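Local coordinates for protein putative solute-binding component of ABC transporter (PDB 4YS6) that binds beta-D-glucose and probably serves as the sugar-capturing, solute-binding component of an ABC transporter, at residues Q112-G117 and S130-Y135; F139-V144 and K320-G325. All blocks are in the same frame, centred on the assembly; numbering follows the deposited sequence.

Contact 1 of 2, residues Q112-G117 and S130-Y135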
loop_
_atom_site.group_PDB
_atom_site.type_symbol
_atom_site.label_atom_id
_atom_site.label_comp_id
_atom_site.label_asym_id
_atom_site.label_seq_id
_atom_site.Cartn_x
_atom_site.Cartn_y
_atom_site.Cartn_z
ATOM N N GLN A 112 -17.135 -0.687 20.705
ATOM C CA GLN A 112 -18.460 -0.053 20.673
ATOM C C GLN A 112 -19.303 -0.612 19.517
ATOM O O GLN A 112 -20.487 -0.923 19.660
ATOM C CB GLN A 112 -18.300 1.469 20.546
ATOM C CG GLN A 112 -19.591 2.232 20.523
ATOM C CD GLN A 112 -19.368 3.723 20.371
ATOM O OE1 GLN A 112 -18.239 4.217 20.492
ATOM N NE2 GLN A 112 -20.445 4.451 20.102
ATOM N N ALA A 113 -18.680 -0.778 18.365
ATOM C CA ALA A 113 -19.383 -1.317 17.204
ATOM C C ALA A 113 -19.798 -2.753 17.460
ATOM O O ALA A 113 -20.934 -3.133 17.199
ATOM C CB ALA A 113 -18.515 -1.229 15.982
ATOM N N LYS A 114 -18.871 -3.537 18.005
ATOM C CA LYS A 114 -19.116 -4.933 18.320
ATOM C C LYS A 114 -20.281 -5.076 19.300
ATOM O O LYS A 114 -21.161 -5.904 19.102
ATOM C CB LYS A 114 -17.851 -5.573 18.883
ATOM C CG LYS A 114 -17.939 -7.052 19.142
ATOM C CD LYS A 114 -16.674 -7.531 19.837
ATOM C CE LYS A 114 -16.697 -9.026 20.110
ATOM N NZ LYS A 114 -16.558 -9.803 18.847
ATOM N N LYS A 115 -20.299 -4.243 20.337
ATOM C CA LYS A 115 -21.382 -4.260 21.312
ATOM C C LYS A 115 -22.739 -4.031 20.657
ATOM O O LYS A 115 -23.740 -4.616 21.077
ATOM C CB LYS A 115 -21.135 -3.193 22.385
ATOM C CG LYS A 115 -22.256 -3.019 23.398
ATOM C CD LYS A 115 -22.367 -4.213 24.343
ATOM C CE LYS A 115 -23.177 -3.857 25.590
ATOM N NZ LYS A 115 -23.388 -5.048 26.443
ATOM N N LYS A 116 -22.762 -3.188 19.627
ATOM C CA LYS A 116 -23.996 -2.837 18.931
ATOM C C LYS A 116 -24.344 -3.797 17.785
ATOM O O LYS A 116 -25.329 -3.590 17.080
ATOM C CB LYS A 116 -23.890 -1.412 18.388
ATOM C CG LYS A 116 -23.804 -0.350 19.465
ATOM C CD LYS A 116 -23.990 1.040 18.889
ATOM C CE LYS A 116 -23.494 2.122 19.849
ATOM N NZ LYS A 116 -24.255 2.198 21.130
ATOM N N GLY A 117 -23.537 -4.840 17.599
ATOM C CA GLY A 117 -23.746 -5.797 16.524
ATOM C C GLY A 117 -23.408 -5.286 15.139
ATOM O O GLY A 117 -23.890 -5.805 14.138
ATOM N N SER A 130 -7.834 -6.636 17.778
ATOM C CA SER A 130 -9.254 -6.439 18.036
ATOM C C SER A 130 -10.027 -7.677 17.686
ATOM O O SER A 130 -9.787 -8.252 16.642
ATOM C CB SER A 130 -9.799 -5.267 17.220
ATOM O OG SER A 130 -11.212 -5.179 17.368
ATOM N N ASP A 131 -10.950 -8.087 18.545
ATOM C CA ASP A 131 -11.839 -9.196 18.212
ATOM C C ASP A 131 -13.117 -8.745 17.488
ATOM O O ASP A 131 -14.053 -9.525 17.326
ATOM C CB ASP A 131 -12.206 -9.979 19.479
ATOM C CG ASP A 131 -12.905 -9.129 20.533
ATOM O OD1 ASP A 131 -13.387 -8.025 20.203
ATOM O OD2 ASP A 131 -12.980 -9.581 21.709
ATOM N N ALA A 132 -13.137 -7.498 17.039
ATOM C CA ALA A 132 -14.312 -6.918 16.405
ATOM C C ALA A 132 -14.264 -6.964 14.881
ATOM O O ALA A 132 -15.211 -6.499 14.232
ATOM C CB ALA A 132 -14.488 -5.465 16.858
ATOM N N VAL A 133 -13.181 -7.500 14.313
ATOM C CA VAL A 133 -12.979 -7.471 12.862
ATOM C C VAL A 133 -13.600 -8.726 12.246
ATOM O O VAL A 133 -13.238 -9.851 12.623
ATOM C CB VAL A 133 -11.486 -7.394 12.496
ATOM C CG1 VAL A 133 -11.310 -7.310 10.969
ATOM C CG2 VAL A 133 -10.817 -6.182 13.185
ATOM N N SER A 134 -14.552 -8.534 11.331
ATOM C CA SER A 134 -15.315 -9.628 10.745
ATOM C C SER A 134 -14.581 -10.243 9.555
ATOM O O SER A 134 -14.436 -11.474 9.442
ATOM C CB SER A 134 -16.698 -9.131 10.286
ATOM O OG SER A 134 -17.392 -8.442 11.335
ATOM N N TYR A 135 -14.165 -9.357 8.657
ATOM C CA TYR A 135 -13.548 -9.705 7.379
ATOM C C TYR A 135 -12.480 -8.713 7.000
ATOM O O TYR A 135 -12.432 -7.594 7.516
ATOM C CB TYR A 135 -14.585 -9.773 6.240
ATOM C CG TYR A 135 -15.638 -10.832 6.464
ATOM C CD1 TYR A 135 -15.396 -12.173 6.161
ATOM C CD2 TYR A 135 -16.862 -10.495 7.003
ATOM C CE1 TYR A 135 -16.351 -13.132 6.426
ATOM C CE2 TYR A 135 -17.822 -11.453 7.249
ATOM C CZ TYR A 135 -17.562 -12.753 6.964
ATOM O OH TYR A 135 -18.531 -13.681 7.218
#

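Contact 2 of 2, residues F139-V144 and K320-G325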
loop_
_atom_site.group_PDB
_atom_site.type_symbol
_atom_site.label_atom_id
_atom_site.label_comp_id
_atom_site.label_asym_id
_atom_site.label_seq_id
_atom_site.Cartn_x
_atom_site.Cartn_y
_atom_site.Cartn_z
ATOM N N PHE A 139 -5.306 -6.643 -1.383
ATOM C CA PHE A 139 -4.538 -7.316 -2.420
ATOM C C PHE A 139 -3.553 -8.246 -1.734
ATOM O O PHE A 139 -3.353 -8.189 -0.516
ATOM C CB PHE A 139 -3.843 -6.289 -3.341
ATOM C CG PHE A 139 -4.813 -5.539 -4.189
ATOM C CD1 PHE A 139 -5.498 -4.454 -3.671
ATOM C CD2 PHE A 139 -5.083 -5.941 -5.481
ATOM C CE1 PHE A 139 -6.445 -3.783 -4.427
ATOM C CE2 PHE A 139 -6.031 -5.250 -6.236
ATOM C CZ PHE A 139 -6.712 -4.197 -5.695
ATOM N N ASP A 140 -2.966 -9.158 -2.488
ATOM C CA ASP A 140 -2.003 -10.086 -1.901
ATOM C C ASP A 140 -0.706 -9.344 -1.624
ATOM O O ASP A 140 0.169 -9.208 -2.504
ATOM C CB ASP A 140 -1.796 -11.258 -2.849
ATOM C CG ASP A 140 -0.947 -12.357 -2.247
ATOM O OD1 ASP A 140 -0.205 -12.116 -1.277
ATOM O OD2 ASP A 140 -1.046 -13.478 -2.760
ATOM N N ASN A 141 -0.598 -8.809 -0.407
ATOM C CA ASN A 141 0.475 -7.891 -0.086
ATOM C C ASN A 141 1.856 -8.557 -0.047
ATOM O O ASN A 141 2.839 -7.954 -0.473
ATOM C CB ASN A 141 0.180 -7.217 1.241
ATOM C CG ASN A 141 -1.120 -6.468 1.204
ATOM O OD1 ASN A 141 -1.271 -5.553 0.408
ATOM N ND2 ASN A 141 -2.093 -6.909 1.987
ATOM N N TYR A 142 1.918 -9.810 0.391
ATOM C CA TYR A 142 3.190 -10.527 0.361
ATOM C C TYR A 142 3.663 -10.667 -1.090
ATOM O O TYR A 142 4.842 -10.467 -1.390
ATOM C CB TYR A 142 3.049 -11.884 1.033
ATOM C CG TYR A 142 4.330 -12.648 1.060
ATOM C CD1 TYR A 142 5.271 -12.415 2.048
ATOM C CD2 TYR A 142 4.609 -13.592 0.088
ATOM C CE1 TYR A 142 6.463 -13.119 2.069
ATOM C CE2 TYR A 142 5.786 -14.294 0.106
ATOM C CZ TYR A 142 6.704 -14.050 1.092
ATOM O OH TYR A 142 7.874 -14.769 1.074
HETATM N N MSE A 143 2.743 -10.959 -1.997
HETATM C CA MSE A 143 3.097 -11.139 -3.411
HETATM C C MSE A 143 3.571 -9.818 -4.023
HETATM O O MSE A 143 4.479 -9.803 -4.880
HETATM C CB MSE A 143 1.917 -11.723 -4.208
HETATM C CG MSE A 143 2.207 -11.816 -5.652
HETATM SE SE MSE A 143 0.591 -12.504 -6.568
HETATM C CE MSE A 143 0.443 -14.212 -5.619
ATOM N N VAL A 144 2.987 -8.695 -3.595
ATOM C CA VAL A 144 3.458 -7.399 -4.046
ATOM C C VAL A 144 4.945 -7.272 -3.721
ATOM O O VAL A 144 5.751 -6.886 -4.556
ATOM C CB VAL A 144 2.691 -6.215 -3.387
ATOM C CG1 VAL A 144 3.384 -4.880 -3.662
ATOM C CG2 VAL A 144 1.230 -6.162 -3.842
ATOM N N LYS A 320 -5.751 -18.041 6.297
ATOM C CA LYS A 320 -4.499 -18.619 6.776
ATOM C C LYS A 320 -3.347 -17.606 6.815
ATOM O O LYS A 320 -2.377 -17.795 7.561
ATOM C CB LYS A 320 -4.107 -19.814 5.895
ATOM C CG LYS A 320 -4.008 -19.484 4.407
ATOM C CD LYS A 320 -3.822 -20.735 3.555
ATOM C CE LYS A 320 -4.002 -20.422 2.069
ATOM N NZ LYS A 320 -3.800 -21.626 1.217
ATOM N N SER A 321 -3.447 -16.525 6.043
ATOM C CA SER A 321 -2.313 -15.613 5.897
ATOM C C SER A 321 -2.300 -14.461 6.886
ATOM O O SER A 321 -1.229 -13.954 7.235
ATOM C CB SER A 321 -2.274 -15.006 4.492
ATOM O OG SER A 321 -2.004 -15.999 3.513
ATOM N N TYR A 322 -3.481 -14.025 7.315
ATOM C CA TYR A 322 -3.581 -12.788 8.087
ATOM C C TYR A 322 -4.139 -13.034 9.481
ATOM O O TYR A 322 -5.333 -13.233 9.674
ATOM C CB TYR A 322 -4.429 -11.779 7.324
ATOM C CG TYR A 322 -3.680 -11.214 6.144
ATOM C CD1 TYR A 322 -2.691 -10.242 6.317
ATOM C CD2 TYR A 322 -3.912 -11.672 4.856
ATOM C CE1 TYR A 322 -2.002 -9.732 5.237
ATOM C CE2 TYR A 322 -3.215 -11.153 3.775
ATOM C CZ TYR A 322 -2.261 -10.202 3.973
ATOM O OH TYR A 322 -1.573 -9.709 2.886
ATOM N N ASP A 323 -3.224 -13.036 10.438
ATOM C CA ASP A 323 -3.552 -13.100 11.861
ATOM C C ASP A 323 -3.458 -11.688 12.390
ATOM O O ASP A 323 -2.407 -11.046 12.254
ATOM C CB ASP A 323 -2.579 -14.035 12.575
ATOM C CG ASP A 323 -2.920 -14.263 14.042
ATOM O OD1 ASP A 323 -3.362 -13.323 14.737
ATOM O OD2 ASP A 323 -2.732 -15.409 14.503
ATOM N N ASN A 324 -4.531 -11.158 12.947
ATOM C CA ASN A 324 -4.491 -9.759 13.363
ATOM C C ASN A 324 -4.041 -9.574 14.808
ATOM O O ASN A 324 -4.110 -8.477 15.352
ATOM C CB ASN A 324 -5.856 -9.094 13.141
ATOM C CG ASN A 324 -6.832 -9.325 14.277
ATOM O OD1 ASN A 324 -6.823 -10.370 14.958
ATOM N ND2 ASN A 324 -7.726 -8.355 14.467
ATOM N N GLY A 325 -3.567 -10.637 15.431
ATOM C CA GLY A 325 -3.150 -10.570 16.827
ATOM C C GLY A 325 -4.169 -11.210 17.751
ATOM O O GLY A 325 -3.821 -11.771 18.785
HETATM O O HOH W 1 -0.400 -11.550 1.364
#

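Contact 1 of 2, residues Q112-G117 and S130-Y135
Lys-114, on the last turn of helix 107-115, leans across to Asp-131 and Ala-132 in the loop that leads to strand 135-139. Outward from the helix, CB packs first against the methyl group of Ala-132, with 3.9 Å between Lys-114 CB and Ala-132 CB, and the same two residues have the nearest alpha carbons of the two segments. From there the chain runs extended: with CG anti to the backbone N (chi1 -175°), CD is carried out across the carboxylate of Asp-131, 3.3 Å from Asp-131 OD1. CE passes the same oxygen at 3.5 Å. Only at the tip does the chain bend, chi4 turning to 71°, and this swings NZ back to the backbone of Asp-131. There Lys-114 NZ donates a hydrogen bond of 2.9 Å to Asp-131 O, coming from above the carbonyl plane and 49° out of it. The carboxylate adds a long salt bridge, 3.9 Å from Lys-114 NZ to Asp-131 OD1, and the two side chains cross at about a right angle. The loop has its own brace: Ser-130 OG accepts from Ala-132 N at 3.0 Å in an ST turn, while Leu-110, one helical turn before Lys-114, packs on Ala-132. In this Rossmann-like lobe the contact therefore joins the C-terminal end of a helix to the connection between two neighbouring parallel strands, 119-123 and 135-139. Since the ammonium group bonds to a main-chain oxygen and meets the carboxylate only at long range, the attraction between the charges probably supplements the hydrogen bond.

Contact 2 of 2, residues F139-V144 and K320-G325
Asn-141 and Tyr-322 both place CG anti to the carbonyl carbon (chi1 -59° and -73°), and these torsions send the amide and the phenol toward one another until ND2 reaches the hydroxyl. Asn-141 ND2 donates to Tyr-322 OH over 3.0 Å, with the oxygen tilted slightly from the amide plane. The amide and ring planes stand 82° apart, and Asn-141 CB lies 3.5 Å from Tyr-322 OH. The amide nitrogen also bonds to Thr-138 OG1, so two partners fix its rotation. A water takes the other route between the segments: it bonds to Tyr-322 OH at 2.7 Å, donates to Asp-140 OD1 at 2.7 Å and accepts from Tyr-142 N at 3.1 Å. All this happens where strand 135-139 gives way to helix 141-155, at a crossing between the two lobes of the periplasmic binding protein fold. Asp-140 is the N-cap, its OD1 accepting from the selenomethionine Met-143 N at 3.2 Å, from above the carboxylate plane. The water thus ties the phenol to the first turn of the helix, whose amide dipoles would probably help polarise the hydroxyl. Behind its polar tip the ring of Tyr-322 is buried among aromatic neighbours, stacked on Phe-181 of helix 177-195 and edge-to-face with Tyr-136.

Contacts 1 and 2 follow one another along the chain, their centres about 20 Å apart, yet their second segments meet. Asn-324 ND2 lies 3.0 Å from Ser-130 O, a probable hydrogen bond, and packs against Val-133 CG2 at 4.0 Å; this joins loop 320-325 to loop 130-135. Strand 135-139 then leads from contact 1 at its start to contact 2 at its end. Contact 2 lies just behind the glucose pocket: the side chain of Asn-141 is about 5 Å from the sugar and touches the pocket residues Asn-178 and Phe-182. The centre of contact 1 is about 24 Å from the centre of the chain, that of contact 2 about 12 Å, and contact 1 is peripheral packing of one lobe.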